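Local coordinates for protein L-hydantoinase (Arthrobacter aurescens, PDB 1GKR) that hydrolyses the ring of hydantoins substituted at position 5, aryl derivatives more readily than alkyl ones, with two zinc ions bound in each subunit, at residues 9-12 and 17-20; 57-62 and 260-265; 108-113 and 446-451; 367-370 and 374-377. All coordinates share one frame; numbering follows the deposited sequence.

Contact 1 of 4, residues 9-12 and 17-20; sequences CRLV and ITEA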
loop_
_atom_site.group_PDB
_atom_site.type_symbol
_atom_site.label_atom_id
_atom_site.label_comp_id
_atom_site.label_asym_id
_atom_site.label_seq_id
_atom_site.Cartn_x
_atom_site.Cartn_y
_atom_site.Cartn_z
ATOM N N CYS A 9 -4.788 -46.712 -4.461
ATOM C CA CYS A 9 -4.120 -45.455 -4.725
ATOM C C CYS A 9 -4.363 -44.524 -3.572
ATOM O O CYS A 9 -5.433 -44.541 -2.976
ATOM C CB CYS A 9 -4.697 -44.767 -5.959
ATOM S SG CYS A 9 -4.632 -45.675 -7.478
ATOM N N ARG A 10 -3.363 -43.720 -3.252
ATOM C CA ARG A 10 -3.520 -42.701 -2.232
ATOM C C ARG A 10 -3.445 -41.504 -3.179
ATOM O O ARG A 10 -2.401 -40.898 -3.392
ATOM C CB ARG A 10 -2.367 -42.733 -1.236
ATOM C CG ARG A 10 -2.807 -42.355 0.158
ATOM C CD ARG A 10 -1.639 -42.287 1.115
ATOM N NE ARG A 10 -1.123 -43.613 1.420
ATOM C CZ ARG A 10 -1.731 -44.470 2.233
ATOM N NH1 ARG A 10 -2.874 -44.125 2.820
ATOM N NH2 ARG A 10 -1.204 -45.673 2.449
ATOM N N LEU A 11 -4.586 -41.243 -3.795
ATOM C CA LEU A 11 -4.777 -40.209 -4.797
ATOM C C LEU A 11 -4.668 -38.780 -4.278
ATOM O O LEU A 11 -5.435 -38.373 -3.406
ATOM C CB LEU A 11 -6.139 -40.463 -5.428
ATOM C CG LEU A 11 -6.700 -39.620 -6.551
ATOM C CD1 LEU A 11 -5.638 -39.351 -7.604
ATOM C CD2 LEU A 11 -7.879 -40.384 -7.145
ATOM N N VAL A 12 -3.724 -38.004 -4.810
ATOM C CA VAL A 12 -3.561 -36.630 -4.339
ATOM C C VAL A 12 -4.002 -35.539 -5.308
ATOM O O VAL A 12 -3.767 -35.613 -6.520
ATOM C CB VAL A 12 -2.097 -36.360 -3.853
ATOM C CG1 VAL A 12 -1.195 -37.462 -4.291
ATOM C CG2 VAL A 12 -1.598 -35.020 -4.342
ATOM N N ILE A 17 -5.717 -35.859 0.174
ATOM C CA ILE A 17 -5.446 -37.200 -0.312
ATOM C C ILE A 17 -6.681 -38.060 -0.078
ATOM O O ILE A 17 -7.197 -38.083 1.030
ATOM C CB ILE A 17 -4.265 -37.866 0.459
ATOM C CG1 ILE A 17 -2.933 -37.215 0.095
ATOM C CG2 ILE A 17 -4.188 -39.345 0.113
ATOM C CD1 ILE A 17 -2.809 -35.821 0.527
ATOM N N THR A 18 -7.179 -38.745 -1.099
ATOM C CA THR A 18 -8.312 -39.632 -0.878
ATOM C C THR A 18 -7.937 -41.046 -1.319
ATOM O O THR A 18 -7.284 -41.241 -2.337
ATOM C CB THR A 18 -9.595 -39.155 -1.599
ATOM O OG1 THR A 18 -9.348 -39.005 -2.991
ATOM C CG2 THR A 18 -10.053 -37.811 -1.032
ATOM N N GLU A 19 -8.325 -42.034 -0.522
ATOM C CA GLU A 19 -8.008 -43.421 -0.823
ATOM C C GLU A 19 -9.032 -44.086 -1.723
ATOM O O GLU A 19 -10.168 -44.299 -1.309
ATOM C CB GLU A 19 -7.901 -44.205 0.471
ATOM C CG GLU A 19 -6.839 -43.667 1.388
ATOM C CD GLU A 19 -6.820 -44.378 2.724
ATOM O OE1 GLU A 19 -7.764 -44.174 3.521
ATOM O OE2 GLU A 19 -5.866 -45.146 2.976
ATOM N N ALA A 20 -8.630 -44.432 -2.943
ATOM C CA ALA A 20 -9.545 -45.078 -3.868
ATOM C C ALA A 20 -8.849 -45.805 -5.004
ATOM O O ALA A 20 -7.623 -45.887 -5.057
ATOM C CB ALA A 20 -10.501 -44.060 -4.434
HETATM O O HOH W 1 -8.021 -36.304 -3.208
#

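Contact 2 of 4, residues 57-62 and 260-265; sequences VDEHVH and HCESGP. With ZN (zinc ion), chain F.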
loop_
_atom_site.group_PDB
_atom_site.type_symbol
_atom_site.label_atom_id
_atom_site.label_comp_id
_atom_site.label_asym_id
_atom_site.label_seq_id
_atom_site.Cartn_x
_atom_site.Cartn_y
_atom_site.Cartn_z
ATOM N N VAL A 57 2.054 -31.252 -15.830
ATOM C CA VAL A 57 1.833 -30.461 -17.030
ATOM C C VAL A 57 2.864 -29.343 -17.010
ATOM O O VAL A 57 2.754 -28.413 -16.216
ATOM C CB VAL A 57 0.409 -29.843 -17.056
ATOM C CG1 VAL A 57 0.283 -28.853 -18.201
ATOM C CG2 VAL A 57 -0.630 -30.948 -17.213
ATOM N N ASP A 58 3.874 -29.441 -17.870
ATOM C CA ASP A 58 4.919 -28.428 -17.921
ATOM C C ASP A 58 4.658 -27.437 -19.059
ATOM O O ASP A 58 4.732 -27.784 -20.237
ATOM C CB ASP A 58 6.282 -29.085 -18.093
ATOM C CG ASP A 58 7.405 -28.147 -17.766
ATOM O OD1 ASP A 58 7.256 -26.946 -18.050
ATOM O OD2 ASP A 58 8.437 -28.594 -17.231
ATOM N N GLU A 59 4.346 -26.201 -18.679
ATOM C CA GLU A 59 4.023 -25.116 -19.607
ATOM C C GLU A 59 5.243 -24.412 -20.176
ATOM O O GLU A 59 5.106 -23.504 -21.000
ATOM C CB GLU A 59 3.191 -24.052 -18.881
ATOM C CG GLU A 59 3.981 -23.392 -17.752
ATOM C CD GLU A 59 3.172 -22.407 -16.925
ATOM O OE1 GLU A 59 1.926 -22.502 -16.929
ATOM O OE2 GLU A 59 3.791 -21.547 -16.253
ATOM N N HIS A 60 6.431 -24.801 -19.734
ATOM C CA HIS A 60 7.622 -24.120 -20.205
ATOM C C HIS A 60 8.718 -25.052 -20.714
ATOM O O HIS A 60 9.706 -25.312 -20.023
ATOM C CB HIS A 60 8.147 -23.233 -19.088
ATOM C CG HIS A 60 9.104 -22.189 -19.558
ATOM N ND1 HIS A 60 9.314 -21.008 -18.875
ATOM C CD2 HIS A 60 9.909 -22.147 -20.646
ATOM C CE1 HIS A 60 10.207 -20.285 -19.528
ATOM N NE2 HIS A 60 10.583 -20.953 -20.605
ATOM N N VAL A 61 8.547 -25.524 -21.941
ATOM C CA VAL A 61 9.491 -26.446 -22.532
ATOM C C VAL A 61 10.094 -25.931 -23.841
ATOM O O VAL A 61 9.389 -25.385 -24.704
ATOM C CB VAL A 61 8.795 -27.810 -22.772
ATOM C CG1 VAL A 61 9.783 -28.843 -23.315
ATOM C CG2 VAL A 61 8.179 -28.285 -21.480
ATOM N N HIS A 62 11.410 -26.096 -23.963
ATOM C CA HIS A 62 12.146 -25.702 -25.164
ATOM C C HIS A 62 12.890 -26.914 -25.750
ATOM O O HIS A 62 14.117 -27.000 -25.653
ATOM C CB HIS A 62 13.194 -24.639 -24.860
ATOM C CG HIS A 62 12.644 -23.362 -24.320
ATOM N ND1 HIS A 62 12.025 -22.423 -25.114
ATOM C CD2 HIS A 62 12.688 -22.830 -23.072
ATOM C CE1 HIS A 62 11.716 -21.366 -24.382
ATOM N NE2 HIS A 62 12.105 -21.588 -23.139
ATOM N N HIS A 260 -0.420 -14.013 -13.362
ATOM C CA HIS A 260 0.076 -15.132 -12.568
ATOM C C HIS A 260 1.577 -15.259 -12.557
ATOM O O HIS A 260 2.270 -14.794 -13.459
ATOM C CB HIS A 260 -0.539 -16.401 -13.100
ATOM C CG HIS A 260 -1.991 -16.253 -13.366
ATOM N ND1 HIS A 260 -2.953 -16.674 -12.477
ATOM C CD2 HIS A 260 -2.648 -15.611 -14.359
ATOM C CE1 HIS A 260 -4.141 -16.296 -12.910
ATOM N NE2 HIS A 260 -3.983 -15.646 -14.050
ATOM N N CYS A 261 2.086 -15.931 -11.538
ATOM C CA CYS A 261 3.519 -16.070 -11.409
ATOM C C CYS A 261 4.062 -17.479 -11.601
ATOM O O CYS A 261 3.585 -18.446 -11.000
ATOM C CB CYS A 261 3.929 -15.546 -10.054
ATOM S SG CYS A 261 5.628 -15.782 -9.741
ATOM N N GLU A 262 5.064 -17.592 -12.456
ATOM C CA GLU A 262 5.689 -18.878 -12.695
ATOM C C GLU A 262 7.128 -18.835 -12.224
ATOM O O GLU A 262 7.806 -17.818 -12.376
ATOM C CB GLU A 262 5.713 -19.228 -14.186
ATOM C CG GLU A 262 6.406 -20.566 -14.466
ATOM C CD GLU A 262 7.027 -20.664 -15.847
ATOM O OE1 GLU A 262 8.060 -20.015 -16.120
ATOM O OE2 GLU A 262 6.479 -21.404 -16.673
ATOM N N SER A 263 7.582 -19.923 -11.616
ATOM C CA SER A 263 8.979 -20.021 -11.245
ATOM C C SER A 263 9.332 -21.455 -11.573
ATOM O O SER A 263 8.505 -22.174 -12.126
ATOM C CB SER A 263 9.222 -19.730 -9.780
ATOM O OG SER A 263 10.616 -19.592 -9.582
ATOM N N GLY A 264 10.539 -21.891 -11.252
ATOM C CA GLY A 264 10.885 -23.252 -11.602
ATOM C C GLY A 264 11.906 -23.875 -10.695
ATOM O O GLY A 264 12.586 -23.185 -9.931
ATOM N N PRO A 265 12.057 -25.199 -10.782
ATOM C CA PRO A 265 13.016 -25.910 -9.939
ATOM C C PRO A 265 14.446 -25.391 -9.972
ATOM O O PRO A 265 15.180 -25.593 -9.016
ATOM C CB PRO A 265 12.872 -27.364 -10.392
ATOM C CG PRO A 265 12.313 -27.269 -11.774
ATOM C CD PRO A 265 11.375 -26.105 -11.720
HETATM ZN ZN ZN F . 12.344 -20.216 -21.526
HETATM O O HOH W 2 14.502 -19.095 -20.927
#

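Contact 3 of 4, residues 108-113 and 446-451; sequences EKKKQA and GQFVTR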
loop_
_atom_site.group_PDB
_atom_site.type_symbol
_atom_site.label_atom_id
_atom_site.label_comp_id
_atom_site.label_asym_id
_atom_site.label_seq_id
_atom_site.Cartn_x
_atom_site.Cartn_y
_atom_site.Cartn_z
ATOM N N GLU A 108 3.319 -26.797 -39.421
ATOM C CA GLU A 108 4.408 -27.715 -39.685
ATOM C C GLU A 108 4.936 -28.319 -38.392
ATOM O O GLU A 108 5.169 -29.528 -38.324
ATOM C CB GLU A 108 5.538 -27.004 -40.442
ATOM C CG GLU A 108 6.624 -27.932 -40.993
ATOM C CD GLU A 108 6.065 -29.089 -41.831
ATOM O OE1 GLU A 108 5.086 -28.869 -42.588
ATOM O OE2 GLU A 108 6.612 -30.216 -41.742
ATOM N N LYS A 109 5.110 -27.486 -37.362
ATOM C CA LYS A 109 5.614 -27.973 -36.079
ATOM C C LYS A 109 4.625 -28.965 -35.470
ATOM O O LYS A 109 5.021 -29.959 -34.874
ATOM C CB LYS A 109 5.864 -26.814 -35.106
ATOM C CG LYS A 109 6.550 -27.267 -33.824
ATOM C CD LYS A 109 6.646 -26.181 -32.752
ATOM C CE LYS A 109 7.896 -25.358 -32.895
ATOM N NZ LYS A 109 8.366 -24.876 -31.570
ATOM N N LYS A 110 3.336 -28.701 -35.641
ATOM C CA LYS A 110 2.307 -29.575 -35.105
ATOM C C LYS A 110 2.362 -30.956 -35.746
ATOM O O LYS A 110 2.205 -31.983 -35.074
ATOM C CB LYS A 110 0.946 -28.947 -35.350
ATOM C CG LYS A 110 -0.236 -29.839 -35.064
ATOM C CD LYS A 110 -1.482 -29.007 -35.230
ATOM C CE LYS A 110 -2.723 -29.838 -35.438
ATOM N NZ LYS A 110 -3.850 -28.907 -35.743
ATOM N N LYS A 111 2.583 -30.962 -37.054
ATOM C CA LYS A 111 2.665 -32.189 -37.825
ATOM C C LYS A 111 3.853 -32.997 -37.330
ATOM O O LYS A 111 3.725 -34.172 -36.994
ATOM C CB LYS A 111 2.832 -31.831 -39.294
ATOM C CG LYS A 111 2.824 -32.988 -40.267
ATOM C CD LYS A 111 2.928 -32.415 -41.677
ATOM C CE LYS A 111 3.523 -33.400 -42.677
ATOM N NZ LYS A 111 3.852 -32.699 -43.959
ATOM N N GLN A 112 5.005 -32.351 -37.277
ATOM C CA GLN A 112 6.229 -32.987 -36.816
ATOM C C GLN A 112 6.114 -33.506 -35.388
ATOM O O GLN A 112 6.345 -34.689 -35.123
ATOM C CB GLN A 112 7.370 -31.982 -36.885
ATOM C CG GLN A 112 7.699 -31.550 -38.285
ATOM C CD GLN A 112 8.768 -32.412 -38.881
ATOM O OE1 GLN A 112 8.662 -33.644 -38.887
ATOM N NE2 GLN A 112 9.824 -31.776 -39.381
ATOM N N ALA A 113 5.776 -32.599 -34.472
ATOM C CA ALA A 113 5.622 -32.924 -33.060
ATOM C C ALA A 113 4.715 -34.135 -32.878
ATOM O O ALA A 113 4.997 -35.018 -32.067
ATOM C CB ALA A 113 5.041 -31.737 -32.320
ATOM N N GLY A 446 2.436 -39.484 -28.725
ATOM C CA GLY A 446 1.889 -38.241 -28.209
ATOM C C GLY A 446 0.830 -37.585 -29.082
ATOM O O GLY A 446 0.953 -37.525 -30.307
ATOM N N GLN A 447 -0.222 -37.086 -28.441
ATOM C CA GLN A 447 -1.309 -36.425 -29.143
ATOM C C GLN A 447 -1.264 -34.929 -28.876
ATOM O O GLN A 447 -0.766 -34.471 -27.847
ATOM C CB GLN A 447 -2.658 -36.912 -28.642
ATOM C CG GLN A 447 -2.790 -38.385 -28.483
ATOM C CD GLN A 447 -3.284 -39.038 -29.732
ATOM O OE1 GLN A 447 -2.568 -39.105 -30.734
ATOM N NE2 GLN A 447 -4.527 -39.521 -29.694
ATOM N N PHE A 448 -1.822 -34.181 -29.816
ATOM C CA PHE A 448 -1.916 -32.743 -29.730
ATOM C C PHE A 448 -3.072 -32.468 -28.771
ATOM O O PHE A 448 -4.107 -33.125 -28.853
ATOM C CB PHE A 448 -2.247 -32.214 -31.117
ATOM C CG PHE A 448 -2.494 -30.745 -31.174
ATOM C CD1 PHE A 448 -1.482 -29.842 -30.878
ATOM C CD2 PHE A 448 -3.730 -30.258 -31.570
ATOM C CE1 PHE A 448 -1.701 -28.466 -30.982
ATOM C CE2 PHE A 448 -3.960 -28.885 -31.679
ATOM C CZ PHE A 448 -2.945 -27.988 -31.385
ATOM N N VAL A 449 -2.908 -31.540 -27.836
ATOM C CA VAL A 449 -4.018 -31.227 -26.945
ATOM C C VAL A 449 -4.282 -29.736 -27.064
ATOM O O VAL A 449 -3.372 -28.954 -27.338
ATOM C CB VAL A 449 -3.750 -31.662 -25.463
ATOM C CG1 VAL A 449 -2.433 -32.384 -25.363
ATOM C CG2 VAL A 449 -3.809 -30.482 -24.529
ATOM N N THR A 450 -5.535 -29.342 -26.882
ATOM C CA THR A 450 -5.880 -27.945 -27.020
ATOM C C THR A 450 -7.129 -27.519 -26.238
ATOM O O THR A 450 -7.549 -28.189 -25.307
ATOM C CB THR A 450 -6.085 -27.634 -28.499
ATOM O OG1 THR A 450 -6.207 -26.217 -28.683
ATOM C CG2 THR A 450 -7.346 -28.331 -29.001
ATOM N N ARG A 451 -7.703 -26.395 -26.657
ATOM C CA ARG A 451 -8.899 -25.769 -26.094
ATOM C C ARG A 451 -8.511 -24.594 -25.200
ATOM O O ARG A 451 -8.398 -23.440 -25.668
ATOM C CB ARG A 451 -9.769 -26.779 -25.338
ATOM C CG ARG A 451 -10.547 -26.166 -24.174
ATOM C CD ARG A 451 -11.753 -26.989 -23.789
ATOM N NE ARG A 451 -12.596 -27.194 -24.959
ATOM C CZ ARG A 451 -13.061 -26.211 -25.730
ATOM N NH1 ARG A 451 -12.770 -24.941 -25.457
ATOM N NH2 ARG A 451 -13.811 -26.499 -26.790
#

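Contact 4 of 4, residues 367-370 and 374-377; sequences KPAK and IYPQ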
loop_
_atom_site.group_PDB
_atom_site.type_symbol
_atom_site.label_atom_id
_atom_site.label_comp_id
_atom_site.label_asym_id
_atom_site.label_seq_id
_atom_site.Cartn_x
_atom_site.Cartn_y
_atom_site.Cartn_z
ATOM N N LYS A 367 -3.005 -25.795 -11.806
ATOM C CA LYS A 367 -2.971 -24.437 -12.327
ATOM C C LYS A 367 -2.476 -24.327 -13.770
ATOM O O LYS A 367 -3.103 -23.658 -14.603
ATOM C CB LYS A 367 -2.152 -23.528 -11.402
ATOM C CG LYS A 367 -3.008 -22.644 -10.506
ATOM C CD LYS A 367 -2.202 -22.127 -9.310
ATOM C CE LYS A 367 -3.010 -21.133 -8.480
ATOM N NZ LYS A 367 -4.393 -21.648 -8.248
ATOM N N PRO A 368 -1.333 -24.952 -14.090
ATOM C CA PRO A 368 -0.948 -24.797 -15.494
ATOM C C PRO A 368 -2.076 -25.235 -16.457
ATOM O O PRO A 368 -2.406 -24.512 -17.386
ATOM C CB PRO A 368 0.334 -25.637 -15.604
ATOM C CG PRO A 368 0.377 -26.443 -14.304
ATOM C CD PRO A 368 -0.263 -25.583 -13.301
ATOM N N ALA A 369 -2.687 -26.387 -16.218
ATOM C CA ALA A 369 -3.769 -26.849 -17.080
ATOM C C ALA A 369 -4.911 -25.841 -17.069
ATOM O O ALA A 369 -5.445 -25.464 -18.112
ATOM C CB ALA A 369 -4.275 -28.198 -16.612
ATOM N N LYS A 370 -5.294 -25.413 -15.876
ATOM C CA LYS A 370 -6.371 -24.447 -15.740
ATOM C C LYS A 370 -6.091 -23.165 -16.504
ATOM O O LYS A 370 -6.896 -22.758 -17.334
ATOM C CB LYS A 370 -6.620 -24.124 -14.267
ATOM C CG LYS A 370 -7.378 -25.213 -13.520
ATOM C CD LYS A 370 -7.569 -24.848 -12.063
ATOM C CE LYS A 370 -8.489 -25.823 -11.371
ATOM N NZ LYS A 370 -8.618 -25.503 -9.922
ATOM N N ILE A 374 -6.891 -26.296 -20.626
ATOM C CA ILE A 374 -6.879 -27.696 -21.031
ATOM C C ILE A 374 -7.231 -28.508 -19.792
ATOM O O ILE A 374 -7.053 -29.729 -19.758
ATOM C CB ILE A 374 -5.476 -28.118 -21.554
ATOM C CG1 ILE A 374 -4.408 -27.896 -20.483
ATOM C CG2 ILE A 374 -5.108 -27.302 -22.779
ATOM C CD1 ILE A 374 -2.996 -28.223 -20.958
ATOM N N TYR A 375 -7.794 -27.809 -18.805
ATOM C CA TYR A 375 -8.087 -28.385 -17.510
ATOM C C TYR A 375 -8.740 -29.728 -17.312
ATOM O O TYR A 375 -8.054 -30.753 -17.400
ATOM C CB TYR A 375 -8.803 -27.404 -16.585
ATOM C CG TYR A 375 -9.028 -28.003 -15.197
ATOM C CD1 TYR A 375 -7.967 -28.517 -14.449
ATOM C CD2 TYR A 375 -10.306 -28.088 -14.655
ATOM C CE1 TYR A 375 -8.181 -29.105 -13.193
ATOM C CE2 TYR A 375 -10.533 -28.665 -13.410
ATOM C CZ TYR A 375 -9.473 -29.174 -12.678
ATOM O OH TYR A 375 -9.733 -29.741 -11.432
ATOM N N PRO A 376 -10.065 -29.770 -17.094
ATOM C CA PRO A 376 -10.569 -31.136 -16.871
ATOM C C PRO A 376 -9.797 -32.260 -17.612
ATOM O O PRO A 376 -9.494 -33.301 -17.017
ATOM C CB PRO A 376 -12.042 -31.022 -17.226
ATOM C CG PRO A 376 -12.031 -29.974 -18.295
ATOM C CD PRO A 376 -11.053 -28.938 -17.805
ATOM N N GLN A 377 -9.411 -32.032 -18.873
ATOM C CA GLN A 377 -8.679 -33.056 -19.634
ATOM C C GLN A 377 -7.329 -33.444 -19.016
ATOM O O GLN A 377 -7.064 -34.628 -18.808
ATOM C CB GLN A 377 -8.458 -32.609 -21.078
ATOM C CG GLN A 377 -7.911 -33.720 -21.945
ATOM C CD GLN A 377 -7.624 -33.281 -23.368
ATOM O OE1 GLN A 377 -7.991 -32.182 -23.782
ATOM N NE2 GLN A 377 -6.972 -34.146 -24.128
#

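Contact 1 of 4, residues 9-12 and 17-20
Cys-9 to Val-12 and Ile-17 to Ala-20 run antiparallel as the two arms of a beta hairpin. The close-knit part is the backbone ladder. Cys-9 and Ala-20 exchange two bonds, Cys-9 N to Ala-20 O at 3.0 Å and Ala-20 N to Cys-9 O at 3.2 Å. Between Leu-11 and Thr-18, Thr-18 N reaches Leu-11 O at 2.9 Å, while the return bond, Leu-11 N to Thr-18 O, is weak. On the face with Val-12 and Ile-17, chi1 of -71° brings the Ile-17 CG2 methyl obliquely against Arg-10 CG and turns CG1 to Val-12 CB, 4.1 Å away. The looser side is polar. Arg-10 bends at chi3, and its NH1 forms a salt bridge of 3.2 Å with OE2 of the exposed Glu-19; the two side chains run alongside each other, their flat groups 32° apart. On the other face a water bound to Thr-18 OG1 also donates weakly to Leu-11 O. Strand 51-62 pairs in parallel with the far side of strand 9-13, helix 357-372 touches Val-12 and Ile-17, and Gln-382 and Val-383 of the second subunit pack on Thr-18 and Ala-20.

Contact 2 of 4, residues 57-62 and 260-265
The backbones around Glu-59, His-60 and Glu-262 stay well apart, the nearest CA atoms being those of His-60 and Gly-264 at 9.2 Å, so long side chains alone bridge the gap. With CG anti to the backbone N, Glu-262 extends to the edge of the His-60 imidazole, and its OE1 accepts a nearly straight bond from ND1 at 3.2 Å (174° at the hydrogen). The syn lone pair is used, and carboxylate and ring are nearly coplanar. OE1 also accepts from the backbone N of His-239. Glu-59 comes from the opposite direction, its OE2 2.7 Å from Glu-262 OE2; Thr-308 OG1 is hydrogen-bonded to Glu-59 OE2. The bond between His-60 and Glu-262 fixes the rotation of a metal ligand: His-60 NE2 and His-62 NE2 bind the same zinc ion, each at 2.1 Å, a site that Asp-312 and carboxylated Lys-147 help complete. An alanine at Glu-262 is likely to leave His-60 ND1 without its acceptor and its ring less firmly oriented on the zinc. In the TIM-barrel core, strand 51-62 lies between strands 87-92 and 313-314, strand 259-263 between 234-237 and 308-309, and helix 357-372 packs Phe-372 against Glu-59.

Contact 3 of 4, residues 108-113 and 446-451
Lys-110 and Phe-448 both place CG opposite the backbone N, with chi1 of 170° and 175°, and this sends each side chain out toward the other segment. Beyond CG the lysine stays extended and passes over one face of the phenyl ring, the two side chains crossing at about a right angle. The methylene CD stands over the middle of the ring, 4.2 Å from the centroid of Phe-448 and only 6° off its normal, a CH-pi contact. Farther along, Lys-110 CE lies 4.0 Å from CD2 of Phe-448, and the ammonium NZ, 4.1 Å from CE2, has already passed beyond the rim. The contact is thus carried by the aliphatic part of a lysine at the protein surface. Helix 103-116, which bears Lys-110, links the parallel strands 87-92 and 120-123 in a beta-alpha-beta unit of the TIM barrel, and the C-terminal tail crosses beside it. Backbone bonds of Gln-447 and Val-449 with Phe-121 hold the tail along strand 120-123, whose Leu-123 also touches Lys-110, and Gly-446 bonds with Leu-117 just before that strand. Farther on, Thr-450 OG1 is hydrogen-bonded to the carbonyl of Gly-142.

Contact 4 of 4, residues 367-370 and 374-377
Ile-374 N donates to Ala-369 O at 3.0 Å, a bond spanning five residues and so wider than an alpha-helical turn, which ties the departing chain to the last turns of helix 357-372. The Ile-374 side chain folds back on the same residue: with CG1 between the backbone N and the carbonyl carbon (chi1 58°), CG1 comes to 3.9 Å from Ala-369 CB. Next, Tyr-375 swings its ring alongside Lys-370. The extended lysine runs over one face, with CG 3.5 Å from Tyr-375 CD1 and CE 3.9 Å from the ring centroid, over the face but offset toward the rim, a CH-pi contact; at 5.1 Å from that centroid, NZ adds at most a weak cation-pi attraction. Ala-369 CB meets the ring at its edge, 4.3 Å from CD1. A serine at Tyr-375 would probably leave the methylenes of Lys-370 without their aromatic wall and free to turn. Beyond the proline, Gln-377 NE2 bonds to Asp-386. Asp-15 of the second subunit packs on Tyr-375 and makes a long, weak ion pair with Lys-370, while on the barrel side Pro-368 of the helix rests on strands 51-62 and 308-309.

Overall arrangement
Contact 2 lies about 3 Å from the centre of the chain, at the zinc site; between centres, contact 4 is about 14 Å from it, contact 3 about 19 Å and contact 1 about 26 Å. Strand 51-62 carries part of contact 2 and pairs with strand 9-13 of contact 1. Pro-368 of contact 4 packs on Val-57 and Glu-59 of contact 2, and Ile-374 meets Val-449 and Thr-450 of contact 3. Along the chain contact 1 comes first, contacts 2 and 3 interleave, and contact 4 nests within the loop closed by contact 3. Contact 4 thus touches both the C-terminal tail and the strand carrying zinc ligands, and contacts 1 and 4 touch the second subunit.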